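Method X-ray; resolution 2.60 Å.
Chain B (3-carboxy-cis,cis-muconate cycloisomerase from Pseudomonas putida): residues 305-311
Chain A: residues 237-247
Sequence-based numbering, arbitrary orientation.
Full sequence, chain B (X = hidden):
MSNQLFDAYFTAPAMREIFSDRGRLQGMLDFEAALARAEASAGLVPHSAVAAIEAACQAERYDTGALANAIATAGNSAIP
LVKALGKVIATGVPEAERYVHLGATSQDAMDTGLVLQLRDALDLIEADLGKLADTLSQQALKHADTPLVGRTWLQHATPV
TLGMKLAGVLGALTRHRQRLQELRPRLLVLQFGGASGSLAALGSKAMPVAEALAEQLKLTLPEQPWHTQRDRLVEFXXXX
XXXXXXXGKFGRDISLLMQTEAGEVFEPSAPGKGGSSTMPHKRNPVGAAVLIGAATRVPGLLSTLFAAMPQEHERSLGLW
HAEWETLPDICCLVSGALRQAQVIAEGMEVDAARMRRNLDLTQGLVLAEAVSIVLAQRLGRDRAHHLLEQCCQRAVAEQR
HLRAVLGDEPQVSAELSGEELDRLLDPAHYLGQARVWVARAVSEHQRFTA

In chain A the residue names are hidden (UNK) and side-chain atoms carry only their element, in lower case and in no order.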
ATOM      1  N   LEU B 305       2.309   6.832  -5.563  1.00 18.71           N
ATOM      2  CA  LEU B 305       2.082   7.597  -6.774  1.00 17.96           C
ATOM      3  C   LEU B 305       0.612   7.546  -7.178  1.00 18.28           C
ATOM      4  O   LEU B 305       0.078   8.540  -7.674  1.00 19.67           O
ATOM      5  CB  LEU B 305       2.998   7.096  -7.899  1.00 17.22           C
ATOM      6  CG  LEU B 305       4.487   7.378  -7.652  1.00 15.72           C
ATOM      7  CD1 LEU B 305       5.302   6.830  -8.785  1.00 16.44           C
ATOM      8  CD2 LEU B 305       4.722   8.867  -7.530  1.00 12.68           C
ATOM      9  N   PHE B 306      -0.058   6.411  -6.976  1.00 17.54           N
ATOM     10  CA  PHE B 306      -1.488   6.367  -7.308  1.00 17.23           C
ATOM     11  C   PHE B 306      -2.202   7.314  -6.336  1.00 18.18           C
ATOM     12  O   PHE B 306      -3.023   8.146  -6.726  1.00 20.37           O
ATOM     13  CB  PHE B 306      -2.071   4.956  -7.152  1.00 14.80           C
ATOM     14  CG  PHE B 306      -1.905   4.097  -8.357  1.00 14.67           C
ATOM     15  CD1 PHE B 306      -0.874   3.168  -8.433  1.00 15.36           C
ATOM     16  CD2 PHE B 306      -2.751   4.241  -9.444  1.00 14.21           C
ATOM     17  CE1 PHE B 306      -0.686   2.386  -9.587  1.00 15.06           C
ATOM     18  CE2 PHE B 306      -2.571   3.469 -10.597  1.00 14.67           C
ATOM     19  CZ  PHE B 306      -1.530   2.537 -10.666  1.00 13.84           C
ATOM     20  N   ALA B 307      -1.867   7.190  -5.061  1.00 17.60           N
ATOM     21  CA  ALA B 307      -2.470   8.012  -4.039  1.00 16.98           C
ATOM     22  C   ALA B 307      -2.363   9.499  -4.312  1.00 18.22           C
ATOM     23  O   ALA B 307      -3.248  10.253  -3.923  1.00 20.00           O
ATOM     24  CB  ALA B 307      -1.837   7.708  -2.723  1.00 16.54           C
ATOM     25  N   ALA B 308      -1.292   9.929  -4.977  1.00 18.20           N
ATOM     26  CA  ALA B 308      -1.101  11.351  -5.238  1.00 17.78           C
ATOM     27  C   ALA B 308      -1.740  11.867  -6.518  1.00 19.00           C
ATOM     28  O   ALA B 308      -1.517  13.012  -6.902  1.00 20.99           O
ATOM     29  CB  ALA B 308       0.377  11.687  -5.230  1.00 14.47           C
ATOM     30  N   MET B 309      -2.555  11.056  -7.175  1.00 19.30           N
ATOM     31  CA  MET B 309      -3.176  11.516  -8.412  1.00 19.72           C
ATOM     32  C   MET B 309      -4.263  12.596  -8.343  1.00 20.65           C
ATOM     33  O   MET B 309      -4.335  13.460  -9.219  1.00 23.05           O
ATOM     34  CB  MET B 309      -3.721  10.328  -9.198  1.00 18.49           C
ATOM     35  CG  MET B 309      -2.640   9.559  -9.907  1.00 19.70           C
ATOM     36  SD  MET B 309      -3.304   8.325 -11.021  1.00 23.58           S
ATOM     37  CE  MET B 309      -3.930   9.344 -12.398  1.00 18.77           C
ATOM     38  N   PRO B 310      -5.125  12.574  -7.317  1.00 20.98           N
ATOM     39  CA  PRO B 310      -6.165  13.618  -7.281  1.00 21.24           C
ATOM     40  C   PRO B 310      -5.642  15.004  -6.887  1.00 21.77           C
ATOM     41  O   PRO B 310      -6.031  15.563  -5.855  1.00 22.17           O
ATOM     42  CB  PRO B 310      -7.173  13.053  -6.283  1.00 19.85           C
ATOM     43  CG  PRO B 310      -6.278  12.339  -5.319  1.00 20.20           C
ATOM     44  CD  PRO B 310      -5.281  11.622  -6.204  1.00 18.54           C
ATOM     45  N   GLN B 311      -4.763  15.553  -7.721  1.00 21.77           N
ATOM     46  CA  GLN B 311      -4.170  16.853  -7.447  1.00 23.51           C
ATOM     47  C   GLN B 311      -5.128  17.980  -7.834  1.00 24.84           C
ATOM     48  O   GLN B 311      -5.618  18.040  -8.963  1.00 25.93           O
ATOM     49  CB  GLN B 311      -2.842  16.980  -8.188  1.00 23.38           C
ATOM     50  CG  GLN B 311      -2.010  15.705  -8.143  1.00 23.54           C
ATOM     51  CD  GLN B 311      -0.541  15.951  -8.413  1.00 23.33           C
ATOM     52  OE1 GLN B 311      -0.184  16.930  -9.065  1.00 24.04           O
ATOM     53  NE2 GLN B 311       0.324  15.055  -7.917  1.00 20.93           N
TER
ATOM     54  N   UNK A 237      -5.513  -4.181 -13.611  1.00 19.83           N
ATOM     55  CA  UNK A 237      -5.874  -3.516 -12.370  1.00 20.15           C
ATOM     56  C   UNK A 237      -5.188  -2.152 -12.305  1.00 20.53           C
ATOM     57  O   UNK A 237      -5.758  -1.163 -11.821  1.00 20.20           O
ATOM     58  c   UNK A 237      -5.455  -4.387 -11.176  1.00 19.90           C
ATOM     59  N   UNK A 238      -3.958  -2.103 -12.795  1.00 19.55           N
ATOM     60  CA  UNK A 238      -3.222  -0.864 -12.760  1.00 19.91           C
ATOM     61  C   UNK A 238      -3.849   0.237 -13.623  1.00 20.51           C
ATOM     62  O   UNK A 238      -3.812   1.418 -13.245  1.00 20.21           O
ATOM     63  o   UNK A 238      -1.180   0.167 -13.369  1.00 23.92           O
ATOM     64  c   UNK A 238      -1.786  -1.095 -13.183  1.00 18.97           C
ATOM     65  N   UNK A 239      -4.409  -0.128 -14.781  1.00 19.33           N
ATOM     66  CA  UNK A 239      -5.039   0.881 -15.632  1.00 19.23           C
ATOM     67  C   UNK A 239      -6.329   1.368 -14.960  1.00 20.76           C
ATOM     68  O   UNK A 239      -6.660   2.560 -15.007  1.00 20.27           O
ATOM     69  c   UNK A 239      -4.092  -0.079 -17.742  1.00 16.66           C
ATOM     70  c   UNK A 239      -5.367   0.351 -17.034  1.00 17.58           C
ATOM     71  c   UNK A 239      -6.047   1.453 -17.835  1.00 16.03           C
ATOM     72  N   UNK A 240      -7.058   0.444 -14.338  1.00 20.73           N
ATOM     73  CA  UNK A 240      -8.264   0.816 -13.629  1.00 20.80           C
ATOM     74  C   UNK A 240      -7.835   1.779 -12.514  1.00 22.18           C
ATOM     75  O   UNK A 240      -8.586   2.694 -12.149  1.00 24.66           O
ATOM     76  c   UNK A 240     -10.506  -2.321 -13.112  1.00 24.05           C
ATOM     77  c   UNK A 240     -10.158  -0.994 -13.747  1.00 22.19           C
ATOM     78  c   UNK A 240      -8.927  -0.423 -13.033  1.00 21.10           C
ATOM     79  c   UNK A 240      -9.905  -1.184 -15.219  1.00 24.20           C
ATOM     80  N   UNK A 241      -6.624   1.578 -11.986  1.00 20.25           N
ATOM     81  CA  UNK A 241      -6.113   2.437 -10.927  1.00 18.02           C
ATOM     82  C   UNK A 241      -5.926   3.854 -11.432  1.00 19.15           C
ATOM     83  O   UNK A 241      -6.241   4.837 -10.746  1.00 19.02           O
ATOM     84  N   UNK A 242      -5.386   3.958 -12.644  1.00 19.45           N
ATOM     85  CA  UNK A 242      -5.171   5.243 -13.299  1.00 17.71           C
ATOM     86  C   UNK A 242      -6.542   5.914 -13.476  1.00 18.28           C
ATOM     87  O   UNK A 242      -6.688   7.113 -13.236  1.00 19.80           O
ATOM     88  c   UNK A 242      -3.009   5.201 -14.884  1.00 15.40           C
ATOM     89  c   UNK A 242      -4.517   5.018 -14.666  1.00 15.92           C
ATOM     90  c   UNK A 242      -2.571   4.162 -15.878  1.00 12.76           C
ATOM     91  c   UNK A 242      -2.203   5.118 -13.593  1.00 15.35           C
ATOM     92  N   UNK A 243      -7.546   5.140 -13.884  1.00 17.17           N
ATOM     93  CA  UNK A 243      -8.887   5.680 -14.072  1.00 17.44           C
ATOM     94  C   UNK A 243      -9.456   6.250 -12.771  1.00 18.68           C
ATOM     95  O   UNK A 243      -9.988   7.369 -12.748  1.00 20.09           O
ATOM     96  c   UNK A 243     -11.248   5.144 -14.656  1.00 19.13           C
ATOM     97  c   UNK A 243      -9.837   4.612 -14.620  1.00 17.30           C
ATOM     98  c   UNK A 243      -9.415   4.227 -16.025  1.00 17.36           C
ATOM     99  N   UNK A 244      -9.343   5.491 -11.685  1.00 19.15           N
ATOM    100  CA  UNK A 244      -9.834   5.947 -10.387  1.00 18.28           C
ATOM    101  C   UNK A 244      -9.131   7.247 -10.008  1.00 19.50           C
ATOM    102  O   UNK A 244      -9.764   8.186  -9.512  1.00 20.38           O
ATOM    103  c   UNK A 244      -9.571   4.884  -9.326  1.00 18.59           C
ATOM    104  N   UNK A 245      -7.824   7.304 -10.253  1.00 19.90           N
ATOM    105  CA  UNK A 245      -7.052   8.494  -9.927  1.00 19.50           C
ATOM    106  C   UNK A 245      -7.484   9.746 -10.677  1.00 20.59           C
ATOM    107  O   UNK A 245      -7.619  10.827 -10.081  1.00 21.02           O
ATOM    108  N   UNK A 246      -7.697   9.623 -11.986  1.00 20.02           N
ATOM    109  CA  UNK A 246      -8.104  10.783 -12.773  1.00 18.36           C
ATOM    110  C   UNK A 246      -9.483  11.230 -12.333  1.00 18.86           C
ATOM    111  O   UNK A 246      -9.705  12.418 -12.142  1.00 18.86           O
ATOM    112  c   UNK A 246      -8.106  10.453 -14.262  1.00 18.40           C
ATOM    113  o   UNK A 246      -6.801  10.136 -14.701  1.00 16.65           O
ATOM    114  N   UNK A 247     -10.415  10.285 -12.178  1.00 19.23           N
ATOM    115  CA  UNK A 247     -11.760  10.635 -11.721  1.00 18.47           C
ATOM    116  C   UNK A 247     -11.671  11.200 -10.302  1.00 19.01           C
ATOM    117  O   UNK A 247     -12.515  11.997  -9.880  1.00 19.73           O
ATOM    118  c   UNK A 247     -13.487  10.012 -14.036  1.00 15.87           C
ATOM    119  c   UNK A 247     -14.063   7.812 -13.003  1.00 16.79           C
ATOM    120  c   UNK A 247     -12.680   9.420 -11.736  1.00 16.48           C
ATOM    121  c   UNK A 247     -12.994   8.881 -13.125  1.00 16.84           C
TER

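Position 237 opens the chain A segment, which is helical throughout, with a single side-chain carbon and nothing beyond it. It lies out of reach of chain B, and one carbon alone makes it Ala A237. Position 238 carries one carbon followed by one oxygen, the makeup of a hydroxymethyl group. The oxygen lies 3.6 Å from CZ of Phe B306, and the backbone O of the same position is 3.6 Å from CE2 of Phe B306, at the edge of the ring and near its plane. This is Ser A238, whose OG is hydrogen-bonded elsewhere in the structure.

Position 239 has three carbons, one bearing the other two, so the branch falls at the first atom. Its CA-to-CB bond points away from chain B and the side chain makes no contact; it is Val A239. At position 240 there are four carbons forked at the second, the CA-to-CB bond again pointing away from chain B and no contact made, which identifies Leu A240.

Position 241 has no side-chain atoms, and its backbone C comes within 3.5 Å of CE2 of Phe B306. It is therefore Gly A241. The absence of a side chain matters here, because an ideal CB on Gly A241 would stand 2.7 Å from CE2 of Phe B306, a clash.

Four carbons forked at the second recur at position 242. Its CA-to-CB bond points sideways, yet the end of the side chain comes nearer to chain B, bringing one terminal carbon to 3.4 Å from CE2 of Phe B306. The same terminal carbon of position 242 also lies 4.3 Å from SD of Met B309. The residue is Leu A242, and that carbon is CD1. Both chi angles sit between the usual wells.

Position 243 has one carbon carrying two more; its CA-to-CB bond points away from chain B and it makes no contact there. It is Val A243. Position 244 has one carbon, its CA-to-CB bond sideways, making no contact with chain B: Ala A244. Position 245 again lacks side-chain atoms, and its CA is 3.9 Å from CB of Met B309. It is Gly A245, and an ideal CB on Gly A245 would fall 2.4 Å from SD of Met B309, too close to be accommodated.

Position 246 bears one carbon and then one oxygen. Its CA-to-CB bond points away from chain B, yet the oxygen is 3.8 Å from CE of Met B309; this is Ser A246. Position 247, four carbons forked at the second and beyond reach of chain B, is Leu A247.

The contact works by close packing, with no hydrogen bond between the stretches. Phe B306, in the last turn of its helix, and Met B309, just beyond the helix end, supply most of the buried surface on chain B. Gly A241 and Gly A245, one helical turn apart, leave backbone open to these two side chains, while Leu A242 touches both. The helix keeps its own backbone bonds, such as Gly A245 N to Gly A241 O at 3.0 Å. Pro B310, next to last in the chain B segment, adds a small contribution, its N lying 4.1 Å from O of Gly A245.

Chain A 237-247: ASVLGLVAGSL
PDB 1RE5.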